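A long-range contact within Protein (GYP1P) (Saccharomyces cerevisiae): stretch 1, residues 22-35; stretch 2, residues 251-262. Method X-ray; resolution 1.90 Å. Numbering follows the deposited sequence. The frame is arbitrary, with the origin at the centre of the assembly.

Stretch 1 (22-35) NQQDLRQISWNGIP
Stretch 2, residues 251-262: IRMWDTYLSETS

Three strong hydrogen bonds fasten Trp-31 and Ile-34, in and just beyond the turn at the C-terminal side of the first helix, to the second. Thr-256 OG1 donates to Trp-31 O (2.7 Å) with chi1 m, and itself accepts from Arg-252 NH1 (3.0 Å); a hydroxyl suits this place because it can do both. Trp-31 NE1 donates to Glu-260 OE1 (2.9 Å), the carboxylate lying at the ring edge, near its plane, where the indole N-H points. Asp-255, chi1 m, accepts from the backbone beyond the turn, its OD2 2.9 Å from Ile-34 N.

The backbone sets up these bonds. The helix from Gln-23 through Ser-30 runs roughly antiparallel to the helix that spans most of the second stretch and begins earlier in the chain, at 143° with axes 8.6 Å apart at closest approach, and their CA atoms pair Arg-27 with Ser-259 (4.9 Å) and Trp-31 with Thr-256 (4.5 Å). Asn-22 caps the first helix, its OD1 accepting from Asp-25 N (2.7 Å). A type I turn from Ser-30 to Gly-33 carries the chain on past Asp-255; Gly-33, at phi/psi 111/140, adopts angles that call for glycine, and an ideal CB would lie a tight 3.1 Å from Arg-252 NE.

Arg-252 (t, p, t) lays its guanidinium face against Gly-33 N and the Asn-32 carbonyl carbon. Water 1 bridges its NH2 (2.7 Å) to Trp-31 O (3.0 Å).

Arg-27 (m, t, p) starts sideways, but its side chain comes nearer the second stretch, and NE makes a weak hydrogen bond to Ser-259 O (3.0 Å).

Packing completes the contact, which buries 636 Å², both sides summed. Trp-31, chi1 -148°, points its CB away yet swings its ring back, so that Thr-256 CG2 sits 3.4 Å from the six-membered ring centroid, a CH-pi contact over the face. Small Ser-259 permits close approach: its OG, bonded to Asp-255 O (2.7 Å), lies 3.0 Å from Ser-30 CB.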

ATOM      1  N   ASN A  22      22.488   4.514  -6.157  1.00 25.91           N
ATOM      2  CA  ASN A  22      22.578   5.310  -4.934  1.00 25.98           C
ATOM      3  C   ASN A  22      21.210   5.496  -4.273  1.00 25.92           C
ATOM      4  O   ASN A  22      20.427   6.363  -4.670  1.00 22.11           O
ATOM      5  CB  ASN A  22      23.185   6.682  -5.245  1.00 36.61           C
ATOM      6  CG  ASN A  22      23.416   7.509  -3.998  1.00 37.42           C
ATOM      7  OD1 ASN A  22      22.489   7.770  -3.234  1.00 38.82           O
ATOM      8  ND2 ASN A  22      24.657   7.926  -3.786  1.00 41.06           N
ATOM      9  N   GLN A  23      20.945   4.681  -3.254  1.00 29.64           N
ATOM     10  CA  GLN A  23      19.688   4.701  -2.507  1.00 33.74           C
ATOM     11  C   GLN A  23      19.317   6.094  -1.998  1.00 32.32           C
ATOM     12  O   GLN A  23      18.144   6.483  -2.026  1.00 30.27           O
ATOM     13  CB  GLN A  23      19.786   3.735  -1.318  1.00 55.31           C
ATOM     14  CG  GLN A  23      18.478   3.492  -0.579  1.00 61.28           C
ATOM     15  CD  GLN A  23      17.542   2.566  -1.333  1.00 65.48           C
ATOM     16  OE1 GLN A  23      17.187   2.825  -2.482  1.00 67.69           O
ATOM     17  NE2 GLN A  23      17.136   1.479  -0.687  1.00 67.28           N
ATOM     18  N   GLN A  24      20.314   6.835  -1.521  1.00 33.51           N
ATOM     19  CA  GLN A  24      20.086   8.184  -1.012  1.00 34.61           C
ATOM     20  C   GLN A  24      19.512   9.101  -2.081  1.00 31.87           C
ATOM     21  O   GLN A  24      18.496   9.766  -1.863  1.00 28.91           O
ATOM     22  CB  GLN A  24      21.388   8.796  -0.490  1.00 55.40           C
ATOM     23  CG  GLN A  24      21.855   8.264   0.852  1.00 62.70           C
ATOM     24  CD  GLN A  24      23.009   9.077   1.417  1.00 67.29           C
ATOM     25  OE1 GLN A  24      22.897  10.292   1.595  1.00 69.23           O
ATOM     26  NE2 GLN A  24      24.124   8.411   1.702  1.00 70.12           N
ATOM     27  N   ASP A  25      20.173   9.152  -3.233  1.00 27.68           N
ATOM     28  CA  ASP A  25      19.703   9.997  -4.320  1.00 25.72           C
ATOM     29  C   ASP A  25      18.300   9.572  -4.732  1.00 22.72           C
ATOM     30  O   ASP A  25      17.426  10.408  -4.951  1.00 20.10           O
ATOM     31  CB  ASP A  25      20.635   9.901  -5.533  1.00 39.20           C
ATOM     32  CG  ASP A  25      22.014  10.474  -5.262  1.00 43.35           C
ATOM     33  OD1 ASP A  25      22.104  11.534  -4.607  1.00 45.11           O
ATOM     34  OD2 ASP A  25      23.007   9.873  -5.721  1.00 47.44           O
ATOM     35  N   LEU A  26      18.083   8.265  -4.815  1.00 22.45           N
ATOM     36  CA  LEU A  26      16.783   7.738  -5.223  1.00 22.83           C
ATOM     37  C   LEU A  26      15.650   8.130  -4.267  1.00 23.03           C
ATOM     38  O   LEU A  26      14.577   8.548  -4.704  1.00 22.30           O
ATOM     39  CB  LEU A  26      16.864   6.212  -5.353  1.00 23.90           C
ATOM     40  CG  LEU A  26      15.616   5.510  -5.893  1.00 21.85           C
ATOM     41  CD1 LEU A  26      15.288   6.041  -7.287  1.00 22.17           C
ATOM     42  CD2 LEU A  26      15.850   3.996  -5.919  1.00 20.76           C
ATOM     43  N   ARG A  27      15.888   7.989  -2.967  1.00 23.92           N
ATOM     44  CA  ARG A  27      14.891   8.344  -1.961  1.00 25.37           C
ATOM     45  C   ARG A  27      14.566   9.836  -2.019  1.00 25.12           C
ATOM     46  O   ARG A  27      13.408  10.241  -1.919  1.00 22.94           O
ATOM     47  CB  ARG A  27      15.406   8.019  -0.558  1.00 33.84           C
ATOM     48  CG  ARG A  27      15.462   6.548  -0.206  1.00 40.77           C
ATOM     49  CD  ARG A  27      15.911   6.372   1.242  1.00 47.89           C
ATOM     50  NE  ARG A  27      15.101   7.179   2.151  1.00 55.13           N
ATOM     51  CZ  ARG A  27      15.257   7.215   3.473  1.00 59.16           C
ATOM     52  NH1 ARG A  27      16.198   6.484   4.055  1.00 61.93           N
ATOM     53  NH2 ARG A  27      14.468   7.984   4.213  1.00 60.65           N
ATOM     54  N   GLN A  28      15.602  10.650  -2.178  1.00 24.93           N
ATOM     55  CA  GLN A  28      15.440  12.098  -2.232  1.00 25.85           C
ATOM     56  C   GLN A  28      14.493  12.570  -3.330  1.00 24.30           C
ATOM     57  O   GLN A  28      13.583  13.359  -3.076  1.00 24.14           O
ATOM     58  CB  GLN A  28      16.808  12.760  -2.413  1.00 41.02           C
ATOM     59  CG  GLN A  28      16.750  14.254  -2.661  1.00 46.70           C
ATOM     60  CD  GLN A  28      18.126  14.860  -2.845  1.00 51.33           C
ATOM     61  OE1 GLN A  28      18.870  14.478  -3.750  1.00 54.38           O
ATOM     62  NE2 GLN A  28      18.474  15.810  -1.983  1.00 53.14           N
ATOM     63  N   ILE A  29      14.702  12.091  -4.551  1.00 21.92           N
ATOM     64  CA  ILE A  29      13.856  12.501  -5.658  1.00 21.90           C
ATOM     65  C   ILE A  29      12.498  11.804  -5.655  1.00 20.67           C
ATOM     66  O   ILE A  29      11.491  12.413  -6.012  1.00 22.16           O
ATOM     67  CB  ILE A  29      14.560  12.261  -7.025  1.00 26.21           C
ATOM     68  CG1 ILE A  29      13.719  12.864  -8.152  1.00 27.53           C
ATOM     69  CG2 ILE A  29      14.783  10.769  -7.253  1.00 27.45           C
ATOM     70  CD1 ILE A  29      14.417  12.878  -9.507  1.00 31.36           C
ATOM     71  N   SER A  30      12.467  10.542  -5.235  1.00 19.67           N
ATOM     72  CA  SER A  30      11.222   9.774  -5.210  1.00 19.01           C
ATOM     73  C   SER A  30      10.179  10.316  -4.244  1.00 19.49           C
ATOM     74  O   SER A  30       8.987  10.098  -4.437  1.00 18.17           O
ATOM     75  CB  SER A  30      11.499   8.307  -4.863  1.00 19.20           C
ATOM     76  OG  SER A  30      12.280   7.674  -5.862  1.00 19.40           O
ATOM     77  N   TRP A  31      10.626  11.020  -3.207  1.00 19.27           N
ATOM     78  CA  TRP A  31       9.717  11.576  -2.208  1.00 21.34           C
ATOM     79  C   TRP A  31       8.669  12.454  -2.879  1.00 22.38           C
ATOM     80  O   TRP A  31       7.505  12.495  -2.459  1.00 20.90           O
ATOM     81  CB  TRP A  31      10.501  12.421  -1.192  1.00 23.45           C
ATOM     82  CG  TRP A  31       9.936  12.412   0.206  1.00 23.00           C
ATOM     83  CD1 TRP A  31      10.356  11.641   1.254  1.00 21.42           C
ATOM     84  CD2 TRP A  31       8.841  13.201   0.704  1.00 21.84           C
ATOM     85  NE1 TRP A  31       9.596  11.901   2.368  1.00 22.76           N
ATOM     86  CE2 TRP A  31       8.662  12.853   2.059  1.00 22.39           C
ATOM     87  CE3 TRP A  31       7.998  14.165   0.136  1.00 23.36           C
ATOM     88  CZ2 TRP A  31       7.669  13.437   2.860  1.00 23.13           C
ATOM     89  CZ3 TRP A  31       7.009  14.745   0.935  1.00 24.20           C
ATOM     90  CH2 TRP A  31       6.857  14.375   2.281  1.00 20.99           C
ATOM     91  N   ASN A  32       9.085  13.144  -3.937  1.00 23.12           N
ATOM     92  CA  ASN A  32       8.202  14.054  -4.654  1.00 24.67           C
ATOM     93  C   ASN A  32       7.445  13.427  -5.816  1.00 24.42           C
ATOM     94  O   ASN A  32       6.898  14.143  -6.647  1.00 24.27           O
ATOM     95  CB  ASN A  32       9.006  15.257  -5.156  1.00 26.93           C
ATOM     96  CG  ASN A  32       9.797  15.924  -4.048  1.00 29.89           C
ATOM     97  OD1 ASN A  32       9.254  16.245  -2.991  1.00 30.46           O
ATOM     98  ND2 ASN A  32      11.086  16.132  -4.281  1.00 30.84           N
ATOM     99  N   GLY A  33       7.417  12.098  -5.876  1.00 22.64           N
ATOM    100  CA  GLY A  33       6.701  11.431  -6.947  1.00 21.75           C
ATOM    101  C   GLY A  33       7.601  10.712  -7.931  1.00 21.93           C
ATOM    102  O   GLY A  33       8.661  11.212  -8.313  1.00 23.34           O
ATOM    103  N   ILE A  34       7.165   9.533  -8.356  1.00 19.83           N
ATOM    104  CA  ILE A  34       7.931   8.724  -9.291  1.00 18.90           C
ATOM    105  C   ILE A  34       7.198   8.592 -10.621  1.00 20.57           C
ATOM    106  O   ILE A  34       6.018   8.230 -10.647  1.00 20.35           O
ATOM    107  CB  ILE A  34       8.156   7.303  -8.716  1.00 20.87           C
ATOM    108  CG1 ILE A  34       8.879   7.400  -7.368  1.00 18.51           C
ATOM    109  CG2 ILE A  34       8.963   6.460  -9.701  1.00 18.37           C
ATOM    110  CD1 ILE A  34       8.796   6.119  -6.524  1.00 18.58           C
ATOM    111  N   PRO A  35       7.881   8.899 -11.742  1.00 20.46           N
ATOM    112  CA  PRO A  35       7.273   8.793 -13.072  1.00 22.09           C
ATOM    113  C   PRO A  35       6.699   7.380 -13.193  1.00 22.73           C
ATOM    114  O   PRO A  35       7.357   6.414 -12.804  1.00 20.17           O
ATOM    115  CB  PRO A  35       8.460   9.007 -14.005  1.00 21.70           C
ATOM    116  CG  PRO A  35       9.322   9.969 -13.225  1.00 22.44           C
ATOM    117  CD  PRO A  35       9.270   9.386 -11.836  1.00 21.55           C
ATOM    118  N   ILE A 251      -1.556   5.223  -5.213  1.00 19.71           N
ATOM    119  CA  ILE A 251      -0.277   4.918  -5.850  1.00 19.49           C
ATOM    120  C   ILE A 251       0.724   6.053  -5.647  1.00 18.89           C
ATOM    121  O   ILE A 251       1.875   5.822  -5.269  1.00 17.08           O
ATOM    122  CB  ILE A 251      -0.455   4.655  -7.371  1.00 27.25           C
ATOM    123  CG1 ILE A 251      -1.381   3.453  -7.589  1.00 28.77           C
ATOM    124  CG2 ILE A 251       0.896   4.404  -8.026  1.00 27.96           C
ATOM    125  CD1 ILE A 251      -0.914   2.194  -6.908  1.00 29.00           C
ATOM    126  N   ARG A 252       0.283   7.281  -5.892  1.00 17.03           N
ATOM    127  CA  ARG A 252       1.150   8.441  -5.724  1.00 16.89           C
ATOM    128  C   ARG A 252       1.599   8.583  -4.273  1.00 17.73           C
ATOM    129  O   ARG A 252       2.758   8.890  -4.002  1.00 17.86           O
ATOM    130  CB  ARG A 252       0.433   9.712  -6.181  1.00 19.31           C
ATOM    131  CG  ARG A 252       1.178  10.997  -5.845  1.00 20.32           C
ATOM    132  CD  ARG A 252       2.552  11.082  -6.503  1.00 20.20           C
ATOM    133  NE  ARG A 252       3.230  12.305  -6.077  1.00 21.68           N
ATOM    134  CZ  ARG A 252       3.846  12.450  -4.910  1.00 23.11           C
ATOM    135  NH1 ARG A 252       3.891  11.439  -4.048  1.00 23.81           N
ATOM    136  NH2 ARG A 252       4.381  13.618  -4.583  1.00 25.28           N
HETATM  137  N   MSE A 253       0.682   8.362  -3.343  1.00 18.97           N
HETATM  138  CA  MSE A 253       1.009   8.443  -1.918  1.00 21.80           C
HETATM  139  C   MSE A 253       2.105   7.449  -1.561  1.00 19.67           C
HETATM  140  O   MSE A 253       3.014   7.756  -0.779  1.00 17.65           O
HETATM  141  CB  MSE A 253      -0.209   8.106  -1.060  1.00 24.79           C
HETATM  142  CG  MSE A 253      -1.324   9.113  -1.095  1.00 35.46           C
HETATM  143 SE   MSE A 253      -2.788   8.488   0.000  1.00 45.03          SE
HETATM  144  CE  MSE A 253      -1.861   8.400   1.695  1.00 32.60           C
ATOM    145  N   TRP A 254       2.002   6.244  -2.113  1.00 18.69           N
ATOM    146  CA  TRP A 254       3.001   5.217  -1.823  1.00 18.82           C
ATOM    147  C   TRP A 254       4.414   5.567  -2.284  1.00 17.54           C
ATOM    148  O   TRP A 254       5.382   5.074  -1.706  1.00 18.81           O
ATOM    149  CB  TRP A 254       2.541   3.862  -2.379  1.00 20.62           C
ATOM    150  CG  TRP A 254       1.514   3.217  -1.473  1.00 25.34           C
ATOM    151  CD1 TRP A 254       0.551   3.860  -0.742  1.00 28.62           C
ATOM    152  CD2 TRP A 254       1.341   1.817  -1.212  1.00 27.56           C
ATOM    153  NE1 TRP A 254      -0.206   2.950  -0.044  1.00 28.83           N
ATOM    154  CE2 TRP A 254       0.256   1.689  -0.315  1.00 28.72           C
ATOM    155  CE3 TRP A 254       1.997   0.658  -1.650  1.00 28.02           C
ATOM    156  CZ2 TRP A 254      -0.189   0.445   0.155  1.00 30.92           C
ATOM    157  CZ3 TRP A 254       1.553  -0.580  -1.181  1.00 30.35           C
ATOM    158  CH2 TRP A 254       0.471  -0.672  -0.288  1.00 29.26           C
ATOM    159  N   ASP A 255       4.550   6.413  -3.305  1.00 18.78           N
ATOM    160  CA  ASP A 255       5.889   6.821  -3.749  1.00 18.57           C
ATOM    161  C   ASP A 255       6.557   7.471  -2.536  1.00 17.96           C
ATOM    162  O   ASP A 255       7.733   7.231  -2.238  1.00 17.88           O
ATOM    163  CB  ASP A 255       5.853   7.896  -4.849  1.00 18.74           C
ATOM    164  CG  ASP A 255       5.270   7.412  -6.161  1.00 20.09           C
ATOM    165  OD1 ASP A 255       5.208   6.191  -6.412  1.00 19.20           O
ATOM    166  OD2 ASP A 255       4.884   8.292  -6.966  1.00 19.30           O
ATOM    167  N   THR A 256       5.791   8.315  -1.852  1.00 17.91           N
ATOM    168  CA  THR A 256       6.293   9.028  -0.688  1.00 17.61           C
ATOM    169  C   THR A 256       6.427   8.138   0.540  1.00 18.04           C
ATOM    170  O   THR A 256       7.418   8.237   1.267  1.00 19.30           O
ATOM    171  CB  THR A 256       5.408  10.250  -0.359  1.00 20.19           C
ATOM    172  OG1 THR A 256       5.404  11.140  -1.480  1.00 19.22           O
ATOM    173  CG2 THR A 256       5.948  10.999   0.869  1.00 19.51           C
ATOM    174  N   TYR A 257       5.442   7.273   0.783  1.00 17.21           N
ATOM    175  CA  TYR A 257       5.537   6.372   1.921  1.00 18.50           C
ATOM    176  C   TYR A 257       6.786   5.501   1.801  1.00 19.18           C
ATOM    177  O   TYR A 257       7.527   5.341   2.767  1.00 19.26           O
ATOM    178  CB  TYR A 257       4.306   5.471   2.009  1.00 21.29           C
ATOM    179  CG  TYR A 257       3.168   6.056   2.812  1.00 25.63           C
ATOM    180  CD1 TYR A 257       2.645   7.313   2.512  1.00 27.25           C
ATOM    181  CD2 TYR A 257       2.585   5.331   3.851  1.00 29.41           C
ATOM    182  CE1 TYR A 257       1.562   7.832   3.229  1.00 28.90           C
ATOM    183  CE2 TYR A 257       1.507   5.837   4.571  1.00 28.94           C
ATOM    184  CZ  TYR A 257       0.998   7.083   4.254  1.00 29.02           C
ATOM    185  OH  TYR A 257      -0.088   7.565   4.948  1.00 31.64           O
ATOM    186  N   LEU A 258       7.019   4.942   0.614  1.00 19.49           N
ATOM    187  CA  LEU A 258       8.184   4.083   0.406  1.00 20.46           C
ATOM    188  C   LEU A 258       9.502   4.858   0.483  1.00 21.39           C
ATOM    189  O   LEU A 258      10.515   4.324   0.935  1.00 21.80           O
ATOM    190  CB  LEU A 258       8.078   3.358  -0.949  1.00 20.34           C
ATOM    191  CG  LEU A 258       6.924   2.350  -1.087  1.00 21.15           C
ATOM    192  CD1 LEU A 258       6.859   1.824  -2.514  1.00 21.16           C
ATOM    193  CD2 LEU A 258       7.119   1.202  -0.113  1.00 22.79           C
ATOM    194  N   SER A 259       9.492   6.112   0.037  1.00 19.95           N
ATOM    195  CA  SER A 259      10.700   6.938   0.082  1.00 22.10           C
ATOM    196  C   SER A 259      10.999   7.354   1.518  1.00 24.14           C
ATOM    197  O   SER A 259      12.151   7.343   1.950  1.00 24.67           O
ATOM    198  CB  SER A 259      10.532   8.206  -0.766  1.00 23.14           C
ATOM    199  OG  SER A 259      10.316   7.912  -2.135  1.00 24.54           O
ATOM    200  N   GLU A 260       9.951   7.725   2.246  1.00 22.14           N
ATOM    201  CA  GLU A 260      10.079   8.174   3.636  1.00 25.18           C
ATOM    202  C   GLU A 260      10.494   7.067   4.600  1.00 26.49           C
ATOM    203  O   GLU A 260      11.277   7.300   5.518  1.00 26.42           O
ATOM    204  CB  GLU A 260       8.754   8.795   4.096  1.00 29.29           C
ATOM    205  CG  GLU A 260       8.684   9.236   5.562  1.00 30.62           C
ATOM    206  CD  GLU A 260       9.715  10.290   5.927  1.00 31.85           C
ATOM    207  OE1 GLU A 260      10.185  11.016   5.023  1.00 31.73           O
ATOM    208  OE2 GLU A 260      10.044  10.405   7.128  1.00 31.73           O
ATOM    209  N   THR A 261       9.979   5.861   4.386  1.00 27.05           N
ATOM    210  CA  THR A 261      10.291   4.744   5.265  1.00 31.62           C
ATOM    211  C   THR A 261      11.428   3.866   4.756  1.00 34.55           C
ATOM    212  O   THR A 261      11.843   2.926   5.434  1.00 37.55           O
ATOM    213  CB  THR A 261       9.048   3.862   5.483  1.00 39.54           C
ATOM    214  OG1 THR A 261       8.609   3.334   4.226  1.00 39.58           O
ATOM    215  CG2 THR A 261       7.928   4.678   6.093  1.00 38.56           C
ATOM    216  N   SER A 262      11.935   4.174   3.569  1.00 39.71           N
ATOM    217  CA  SER A 262      13.024   3.393   2.989  1.00 41.65           C
ATOM    218  C   SER A 262      14.224   3.340   3.927  1.00 43.04           C
ATOM    219  O   SER A 262      14.640   4.359   4.475  1.00 42.98           O
ATOM    220  CB  SER A 262      13.451   3.997   1.650  1.00 41.61           C
ATOM    221  OG  SER A 262      14.485   3.228   1.060  1.00 44.69           O
TER
HETATM  222  O   HOH W   1       5.060  14.246  -2.006  1.00 29.88           O
HETATM  223  O   HOH W   2       5.521  16.391  -5.861  1.00 55.07           O